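Local coordinates for acyl-coenzyme A oxidase 3 (Yarrowia lipolytica, PDB 5YS9), which oxidises acyl-CoA substrates to (2E)-enoyl-CoA with FAD as cofactor, passing electrons to oxygen to give hydrogen peroxide, in peroxisomal fatty acid beta-oxidation, at residues M59-E63 and G638-F643; Q109-V114 and F315-R319; M309-S313 and L411-T416. One frame throughout, in Å; residues are numbered along the deposited sequence.

Contact 1 (M59-E63 and G638-F643)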
loop_
_atom_site.group_PDB
_atom_site.type_symbol
_atom_site.label_atom_id
_atom_site.label_comp_id
_atom_site.label_asym_id
_atom_site.label_seq_id
_atom_site.Cartn_x
_atom_site.Cartn_y
_atom_site.Cartn_z
ATOM N N MET A 59 -15.029 -18.768 -16.522
ATOM C CA MET A 59 -15.061 -18.599 -15.082
ATOM C C MET A 59 -15.566 -19.845 -14.388
ATOM O O MET A 59 -15.018 -20.274 -13.398
ATOM C CB MET A 59 -15.936 -17.408 -14.707
ATOM C CG MET A 59 -15.198 -16.086 -14.644
ATOM S SD MET A 59 -16.264 -14.647 -14.630
ATOM C CE MET A 59 -15.855 -13.984 -13.037
ATOM N N THR A 60 -16.619 -20.426 -14.934
ATOM C CA THR A 60 -17.172 -21.662 -14.407
ATOM C C THR A 60 -16.234 -22.865 -14.544
ATOM O O THR A 60 -16.216 -23.723 -13.697
ATOM C CB THR A 60 -18.663 -21.915 -14.770
ATOM O OG1 THR A 60 -18.835 -23.232 -15.282
ATOM C CG2 THR A 60 -19.166 -20.946 -15.758
ATOM N N GLU A 61 -15.461 -22.909 -15.615
ATOM C CA GLU A 61 -14.454 -23.941 -15.799
ATOM C C GLU A 61 -13.355 -23.878 -14.756
ATOM O O GLU A 61 -12.859 -24.886 -14.307
ATOM C CB GLU A 61 -13.846 -23.857 -17.188
ATOM C CG GLU A 61 -14.590 -24.654 -18.232
ATOM C CD GLU A 61 -14.308 -24.197 -19.639
ATOM O OE1 GLU A 61 -13.357 -23.442 -19.843
ATOM O OE2 GLU A 61 -15.038 -24.604 -20.542
ATOM N N LEU A 62 -12.950 -22.673 -14.412
ATOM C CA LEU A 62 -11.937 -22.471 -13.398
ATOM C C LEU A 62 -12.380 -22.793 -11.987
ATOM O O LEU A 62 -11.710 -23.488 -11.251
ATOM C CB LEU A 62 -11.476 -21.015 -13.434
ATOM C CG LEU A 62 -10.694 -20.523 -14.645
ATOM C CD1 LEU A 62 -10.773 -19.020 -14.770
ATOM C CD2 LEU A 62 -9.256 -20.959 -14.560
ATOM N N GLU A 63 -13.538 -22.283 -11.629
ATOM C CA GLU A 63 -14.045 -22.398 -10.279
ATOM C C GLU A 63 -14.403 -23.813 -9.878
ATOM O O GLU A 63 -14.275 -24.199 -8.738
ATOM C CB GLU A 63 -15.153 -21.396 -10.030
ATOM C CG GLU A 63 -16.531 -21.859 -10.386
ATOM C CD GLU A 63 -17.534 -20.764 -10.197
ATOM O OE1 GLU A 63 -18.388 -20.905 -9.313
ATOM O OE2 GLU A 63 -17.462 -19.761 -10.911
ATOM N N GLY A 638 -20.429 -9.945 -12.277
ATOM C CA GLY A 638 -20.732 -11.375 -12.392
ATOM C C GLY A 638 -19.749 -12.312 -11.707
ATOM O O GLY A 638 -19.448 -13.381 -12.210
ATOM N N LEU A 639 -19.251 -11.907 -10.558
ATOM C CA LEU A 639 -18.287 -12.697 -9.817
ATOM C C LEU A 639 -19.032 -13.633 -8.885
ATOM O O LEU A 639 -19.837 -13.184 -8.109
ATOM C CB LEU A 639 -17.377 -11.776 -8.998
ATOM C CG LEU A 639 -16.491 -10.793 -9.802
ATOM C CD1 LEU A 639 -15.781 -9.832 -8.888
ATOM C CD2 LEU A 639 -15.499 -11.550 -10.691
ATOM N N SER A 640 -18.748 -14.927 -8.961
ATOM C CA SER A 640 -19.255 -15.874 -7.991
ATOM C C SER A 640 -18.443 -15.747 -6.697
ATOM O O SER A 640 -17.375 -15.099 -6.649
ATOM C CB SER A 640 -19.171 -17.311 -8.519
ATOM O OG SER A 640 -17.814 -17.690 -8.714
ATOM N N ASP A 641 -18.959 -16.386 -5.650
ATOM C CA ASP A 641 -18.341 -16.294 -4.382
ATOM C C ASP A 641 -16.912 -16.895 -4.452
ATOM O O ASP A 641 -16.018 -16.495 -3.715
ATOM C CB ASP A 641 -19.181 -17.017 -3.349
ATOM C CG ASP A 641 -20.433 -16.257 -2.941
ATOM O OD1 ASP A 641 -20.551 -15.063 -3.252
ATOM O OD2 ASP A 641 -21.284 -16.880 -2.241
ATOM N N TRP A 642 -16.693 -17.837 -5.355
ATOM C CA TRP A 642 -15.377 -18.430 -5.501
ATOM C C TRP A 642 -14.346 -17.385 -5.933
ATOM O O TRP A 642 -13.224 -17.415 -5.404
ATOM C CB TRP A 642 -15.455 -19.578 -6.473
ATOM C CG TRP A 642 -14.219 -20.456 -6.614
ATOM C CD1 TRP A 642 -13.949 -21.607 -5.927
ATOM C CD2 TRP A 642 -13.120 -20.266 -7.542
ATOM N NE1 TRP A 642 -12.776 -22.120 -6.358
ATOM C CE2 TRP A 642 -12.245 -21.331 -7.351
ATOM C CE3 TRP A 642 -12.804 -19.289 -8.492
ATOM C CZ2 TRP A 642 -11.051 -21.464 -8.070
ATOM C CZ3 TRP A 642 -11.610 -19.425 -9.245
ATOM C CH2 TRP A 642 -10.763 -20.516 -9.029
ATOM N N PHE A 643 -14.732 -16.458 -6.844
ATOM C CA PHE A 643 -13.825 -15.361 -7.342
ATOM C C PHE A 643 -13.652 -14.230 -6.345
ATOM O O PHE A 643 -12.588 -13.566 -6.299
ATOM C CB PHE A 643 -14.269 -14.769 -8.704
ATOM C CG PHE A 643 -13.939 -15.639 -9.867
ATOM C CD1 PHE A 643 -12.710 -15.562 -10.471
ATOM C CD2 PHE A 643 -14.827 -16.595 -10.306
ATOM C CE1 PHE A 643 -12.376 -16.418 -11.531
ATOM C CE2 PHE A 643 -14.517 -17.438 -11.364
ATOM C CZ PHE A 643 -13.292 -17.349 -11.976
#
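Trp642 lays one face of its indole over the backbone and CB of Glu63, the last residue of helix 49-63. Glu63 CA sits 3.5 Å from the centroid of the six-membered ring, almost on its normal, as a CH-pi contact, and Glu63 CB is 3.4 Å from Trp642 CD2. The p chi1 of Glu63 accompanies a carboxylate that reaches Ser640, whose OG donates a hydrogen bond of 3.0 Å to Glu63 OE2. Ser640 occupies the N-cap position before the short helix, and its hydroxyl is turned to Glu63.

Phe643, next after Trp642, meets Met59. Met59 CE stands over the ring face, 4.0 Å from its centroid, with SD obliquely placed at 4.9 Å, a Met-aromatic contact. The flexible thioether also brings CE to 3.4 Å from Leu639 CD2, while Leu62 CD1 lies 4.1 Å from Phe643 CZ at the ring edge. Leu110 of helix 101-111 touches both Met59 and Leu62 and continues this apolar patch inward. The contact thus joins the N-terminal helical domain of the acyl-CoA oxidase to its C-terminal helical region mainly by aromatic and aliphatic packing, with the Ser640-Glu63 hydrogen bond adding direction at its polar margin.

Contact 2 (Q109-V114 and F315-R319); sequences QLHGIV and FVSQR
Ile113 and Phe315 bury nearly equal areas here, about 98 and 97 Å², and Arg319 adds 59 Å². Residues 109-111 are helical and belong to helix 101-111; the chain continues through Gly112 (phi/psi -69/-14), Ile113 (-62/-33) and Val114 (-124/-14), with Ile113 N bonded to Leu110 O at 3.2 Å. Residues 315-319 are regular helix within 300-330. The nearest CA atoms are those of Ile113 and Val316, 5.2 Å apart.

In its mt rotamer, Ile113 brings CG1 to 3.5 Å from Phe315 O and 4.0 Å from Phe315 CB; a branched aliphatic fills this close space against the helix. Phe315, with chi1 m (-78°) and chi2 -58°, points its CB toward 109-114. Its CE1 lies 3.9 Å from Leu110 CD2, and its CE2 3.7 Å from Gln109 OE1.

Arg319 is extended, chi1 to chi3 t and chi4 -168°, so its aliphatic part runs beside Ile113 (CD to CG2 3.8 Å). NH1 makes a weak hydrogen bond of 3.0 Å to Ile113 O, and Val114 CG1 lies over one guanidinium face. The stronger polar partner of Arg319 is Ile644 O, which accepts from NE. Such buried packing of the segment 109-114 of the N-terminal domain on helix 300-330 belongs to the interface between the N-terminal helical domain and the first C-terminal helical domain (C-alpha1) of the acyl-CoA oxidase fold.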
loop_
_atom_site.group_PDB
_atom_site.type_symbol
_atom_site.label_atom_id
_atom_site.label_comp_id
_atom_site.label_asym_id
_atom_site.label_seq_id
_atom_site.Cartn_x
_atom_site.Cartn_y
_atom_site.Cartn_z
ATOM N N GLN A 109 -6.239 -14.535 -17.278
ATOM C CA GLN A 109 -6.504 -13.255 -16.597
ATOM C C GLN A 109 -7.626 -13.398 -15.542
ATOM O O GLN A 109 -7.582 -12.841 -14.439
ATOM C CB GLN A 109 -6.966 -12.199 -17.606
ATOM C CG GLN A 109 -5.935 -11.546 -18.512
ATOM C CD GLN A 109 -6.599 -10.502 -19.441
ATOM O OE1 GLN A 109 -7.517 -10.832 -20.233
ATOM N NE2 GLN A 109 -6.163 -9.253 -19.335
ATOM N N LEU A 110 -8.666 -14.109 -15.925
ATOM C CA LEU A 110 -9.711 -14.486 -14.993
ATOM C C LEU A 110 -9.147 -15.242 -13.758
ATOM O O LEU A 110 -9.575 -14.995 -12.642
ATOM C CB LEU A 110 -10.782 -15.330 -15.694
ATOM C CG LEU A 110 -11.586 -14.597 -16.787
ATOM C CD1 LEU A 110 -12.286 -15.625 -17.648
ATOM C CD2 LEU A 110 -12.577 -13.613 -16.176
ATOM N N HIS A 111 -8.209 -16.147 -13.994
ATOM C CA HIS A 111 -7.621 -16.959 -12.953
ATOM C C HIS A 111 -6.755 -16.107 -12.042
ATOM O O HIS A 111 -6.580 -16.468 -10.880
ATOM C CB HIS A 111 -6.752 -18.059 -13.582
ATOM C CG HIS A 111 -6.255 -19.082 -12.608
ATOM N ND1 HIS A 111 -5.006 -19.654 -12.704
ATOM C CD2 HIS A 111 -6.838 -19.632 -11.517
ATOM C CE1 HIS A 111 -4.860 -20.539 -11.733
ATOM N NE2 HIS A 111 -5.952 -20.534 -10.993
ATOM N N GLY A 112 -6.200 -15.020 -12.610
ATOM C CA GLY A 112 -5.406 -14.032 -11.900
ATOM C C GLY A 112 -6.191 -13.183 -10.919
ATOM O O GLY A 112 -5.616 -12.505 -10.098
ATOM N N ILE A 113 -7.507 -13.208 -11.010
ATOM C CA ILE A 113 -8.369 -12.587 -10.002
ATOM C C ILE A 113 -8.201 -13.224 -8.609
ATOM O O ILE A 113 -8.307 -12.545 -7.607
ATOM C CB ILE A 113 -9.846 -12.662 -10.410
ATOM C CG1 ILE A 113 -10.039 -11.971 -11.771
ATOM C CG2 ILE A 113 -10.750 -11.991 -9.372
ATOM C CD1 ILE A 113 -11.400 -12.205 -12.433
ATOM N N VAL A 114 -7.923 -14.512 -8.557
ATOM C CA VAL A 114 -7.692 -15.214 -7.282
ATOM C C VAL A 114 -6.380 -15.969 -7.106
ATOM O O VAL A 114 -6.002 -16.286 -5.984
ATOM C CB VAL A 114 -8.823 -16.174 -7.006
ATOM C CG1 VAL A 114 -10.066 -15.372 -6.672
ATOM C CG2 VAL A 114 -9.080 -17.110 -8.186
ATOM N N PHE A 315 -9.780 -6.408 -13.816
ATOM C CA PHE A 315 -10.090 -7.710 -13.318
ATOM C C PHE A 315 -9.840 -7.914 -11.822
ATOM O O PHE A 315 -10.627 -8.590 -11.176
ATOM C CB PHE A 315 -9.333 -8.765 -14.126
ATOM C CG PHE A 315 -9.959 -9.066 -15.462
ATOM C CD1 PHE A 315 -11.285 -9.520 -15.543
ATOM C CD2 PHE A 315 -9.241 -8.892 -16.646
ATOM C CE1 PHE A 315 -11.851 -9.823 -16.772
ATOM C CE2 PHE A 315 -9.808 -9.172 -17.889
ATOM C CZ PHE A 315 -11.107 -9.640 -17.951
ATOM N N VAL A 316 -8.761 -7.344 -11.277
ATOM C CA VAL A 316 -8.500 -7.400 -9.843
ATOM C C VAL A 316 -9.343 -6.386 -9.082
ATOM O O VAL A 316 -9.914 -6.725 -8.070
ATOM C CB VAL A 316 -6.993 -7.247 -9.497
ATOM C CG1 VAL A 316 -6.732 -7.249 -7.976
ATOM C CG2 VAL A 316 -6.248 -8.400 -10.103
ATOM N N SER A 317 -9.374 -5.146 -9.535
ATOM C CA SER A 317 -10.065 -4.099 -8.805
ATOM C C SER A 317 -11.538 -4.394 -8.502
ATOM O O SER A 317 -11.993 -4.100 -7.397
ATOM C CB SER A 317 -9.969 -2.758 -9.539
ATOM O OG SER A 317 -8.652 -2.269 -9.484
ATOM N N GLN A 318 -12.256 -4.935 -9.487
ATOM C CA GLN A 318 -13.677 -5.232 -9.370
ATOM C C GLN A 318 -14.017 -6.154 -8.177
ATOM O O GLN A 318 -15.118 -6.090 -7.579
ATOM C CB GLN A 318 -14.196 -5.853 -10.671
ATOM C CG GLN A 318 -13.509 -7.161 -11.047
ATOM C CD GLN A 318 -14.110 -7.878 -12.251
ATOM O OE1 GLN A 318 -15.129 -7.503 -12.777
ATOM N NE2 GLN A 318 -13.464 -8.933 -12.662
ATOM N N ARG A 319 -13.073 -7.016 -7.841
ATOM C CA ARG A 319 -13.249 -7.968 -6.755
ATOM C C ARG A 319 -13.309 -7.200 -5.433
ATOM O O ARG A 319 -14.239 -7.367 -4.646
ATOM C CB ARG A 319 -12.094 -8.954 -6.772
ATOM C CG ARG A 319 -12.220 -10.162 -5.850
ATOM C CD ARG A 319 -10.878 -10.910 -5.751
ATOM N NE ARG A 319 -10.718 -11.563 -4.449
ATOM C CZ ARG A 319 -9.592 -12.089 -3.978
ATOM N NH1 ARG A 319 -8.462 -12.043 -4.673
ATOM N NH2 ARG A 319 -9.612 -12.649 -2.770
#

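Contact 3 (M309-S313 and L411-T416)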
loop_
_atom_site.group_PDB
_atom_site.type_symbol
_atom_site.label_atom_id
_atom_site.label_comp_id
_atom_site.label_asym_id
_atom_site.label_seq_id
_atom_site.Cartn_x
_atom_site.Cartn_y
_atom_site.Cartn_z
ATOM N N MET A 309 -2.406 -5.612 -19.175
ATOM C CA MET A 309 -2.184 -5.149 -17.810
ATOM C C MET A 309 -3.205 -4.110 -17.342
ATOM O O MET A 309 -3.538 -3.986 -16.115
ATOM C CB MET A 309 -0.791 -4.582 -17.699
ATOM C CG MET A 309 0.254 -5.583 -18.115
ATOM S SD MET A 309 1.843 -5.140 -17.447
ATOM C CE MET A 309 1.614 -5.707 -15.788
ATOM N N ILE A 310 -3.686 -3.359 -18.322
ATOM C CA ILE A 310 -4.712 -2.368 -18.077
ATOM C C ILE A 310 -5.988 -3.107 -17.736
ATOM O O ILE A 310 -6.623 -2.742 -16.774
ATOM C CB ILE A 310 -4.927 -1.432 -19.283
ATOM C CG1 ILE A 310 -3.672 -0.603 -19.512
ATOM C CG2 ILE A 310 -6.085 -0.478 -19.023
ATOM C CD1 ILE A 310 -3.526 -0.174 -20.954
ATOM N N ALA A 311 -6.328 -4.122 -18.542
ATOM C CA ALA A 311 -7.403 -5.062 -18.236
ATOM C C ALA A 311 -7.232 -5.822 -16.890
ATOM O O ALA A 311 -8.180 -5.907 -16.137
ATOM C CB ALA A 311 -7.601 -6.039 -19.389
ATOM N N ASP A 312 -6.047 -6.352 -16.590
ATOM C CA ASP A 312 -5.761 -6.976 -15.283
ATOM C C ASP A 312 -6.122 -6.028 -14.141
ATOM O O ASP A 312 -6.587 -6.479 -13.103
ATOM C CB ASP A 312 -4.261 -7.361 -15.112
ATOM C CG ASP A 312 -3.827 -8.550 -15.970
ATOM O OD1 ASP A 312 -4.710 -9.250 -16.489
ATOM O OD2 ASP A 312 -2.587 -8.790 -16.150
ATOM N N SER A 313 -5.856 -4.729 -14.309
ATOM C CA SER A 313 -6.153 -3.766 -13.262
ATOM C C SER A 313 -7.670 -3.753 -13.007
ATOM O O SER A 313 -8.150 -3.645 -11.832
ATOM C CB SER A 313 -5.612 -2.372 -13.585
ATOM O OG SER A 313 -4.188 -2.371 -13.657
ATOM N N LEU A 411 -1.135 4.600 -19.381
ATOM C CA LEU A 411 -2.257 3.792 -18.954
ATOM C C LEU A 411 -1.825 2.581 -18.109
ATOM O O LEU A 411 -2.417 2.325 -17.070
ATOM C CB LEU A 411 -3.033 3.310 -20.163
ATOM C CG LEU A 411 -4.345 3.982 -20.607
ATOM C CD1 LEU A 411 -4.689 5.296 -20.005
ATOM C CD2 LEU A 411 -4.354 4.122 -22.126
ATOM N N LYS A 412 -0.822 1.844 -18.568
ATOM C CA LYS A 412 -0.227 0.779 -17.764
ATOM C C LYS A 412 0.210 1.308 -16.386
ATOM O O LYS A 412 -0.164 0.729 -15.376
ATOM C CB LYS A 412 0.969 0.108 -18.463
ATOM C CG LYS A 412 1.498 -1.089 -17.692
ATOM C CD LYS A 412 2.606 -0.734 -16.711
ATOM C CE LYS A 412 3.113 -1.977 -16.022
ATOM N NZ LYS A 412 4.225 -1.659 -15.093
ATOM N N ALA A 413 0.979 2.405 -16.367
ATOM C CA ALA A 413 1.519 2.939 -15.115
ATOM C C ALA A 413 0.421 3.248 -14.134
ATOM O O ALA A 413 0.405 2.687 -13.041
ATOM C CB ALA A 413 2.371 4.168 -15.331
ATOM N N PHE A 414 -0.520 4.084 -14.568
ATOM C CA PHE A 414 -1.565 4.600 -13.680
ATOM C C PHE A 414 -2.667 3.621 -13.289
ATOM O O PHE A 414 -3.175 3.695 -12.164
ATOM C CB PHE A 414 -2.127 5.935 -14.220
ATOM C CG PHE A 414 -1.156 7.073 -14.035
ATOM C CD1 PHE A 414 -0.964 7.621 -12.775
ATOM C CD2 PHE A 414 -0.364 7.536 -15.097
ATOM C CE1 PHE A 414 -0.046 8.648 -12.575
ATOM C CE2 PHE A 414 0.563 8.560 -14.915
ATOM C CZ PHE A 414 0.736 9.112 -13.648
ATOM N N THR A 415 -3.035 2.716 -14.195
ATOM C CA THR A 415 -4.028 1.723 -13.890
ATOM C C THR A 415 -3.426 0.673 -12.944
ATOM O O THR A 415 -4.110 0.126 -12.096
ATOM C CB THR A 415 -4.710 1.066 -15.146
ATOM O OG1 THR A 415 -3.766 0.347 -15.966
ATOM C CG2 THR A 415 -5.440 2.083 -15.967
ATOM N N THR A 416 -2.141 0.384 -13.066
ATOM C CA THR A 416 -1.544 -0.522 -12.094
ATOM C C THR A 416 -1.461 0.124 -10.716
ATOM O O THR A 416 -1.918 -0.491 -9.748
ATOM C CB THR A 416 -0.233 -1.168 -12.561
ATOM O OG1 THR A 416 0.759 -0.188 -12.882
ATOM C CG2 THR A 416 -0.533 -2.025 -13.753
#
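Helices 300-330 and 391-428 run side by side in the same direction, their local axes 8.7 Å apart at an angle of 17°. So close an approach suits the small side chains on the facing surfaces. Ser313, chi1 m, points CB toward the other helix and places OG 3.0 Å from Met309 O on its own helix and 2.9 Å from Thr415 O across the gap.

Thr415 takes the p rotamer and gives its hydroxyl back to its own helix, OG1 to Leu411 O at 2.6 Å. So satisfied, Thr415 OG1 packs 3.6 Å from Ile310 CA. Thr416, also p, holds OG1 2.8 Å from Lys412 O and 2.9 Å from Ala413 O, and Asn458 ND2 is hydrogen-bonded to Thr416 OG1; the Thr416 CG2 methyl lies 3.7 Å from Ser313 OG.

The longer side chains flank this centre. Ile310, in the mt rotamer, extends CD1 to 3.6 Å from Leu411 CB. Met309 (m, t, p) curls its SD to 3.7 Å from Lys412 CE. Lys412 bends at chi2 (-91°) and is otherwise extended (chi1, chi3 and chi4 t), lending its methylenes to the packing while NZ sits among hydrogen-bond acceptors, Gln451 O first, with Trp454 O, Gly456 O and Asn458 OD1; the side chain lies about 8 Å from a bound FAD. Helix 349-385 touches both segments, Met365 meeting Ser313 and Thr415, so three helices pack in the C-terminal helical bundle of acyl-CoA oxidases. Polar residues can therefore be buried here because carbonyls and neighbouring polar groups take up their hydrogen-bonding atoms.

In the fold
Contacts 2 and 3 are buried and share helix 300-330: contact 2 docks the N-terminal region on it, and contact 3 pairs it with helix 391-428. Gln109 NE2 comes 3.2 Å from Asp312 OD1, a probable hydrogen bond that links the two. Contact 1, partly buried, its centre about 20 Å from the centre of the chain, leans on contact 2, with Phe643 O 3.2 Å from Arg319 CD, but does not touch contact 3. Chemistry shifts with depth: aromatic faces and a carboxylate-hydroxyl bond in contact 1, isoleucine and phenylalanine packing with an extended arginine in contact 2, and small hydroxyl side chains between near-parallel helices in contact 3.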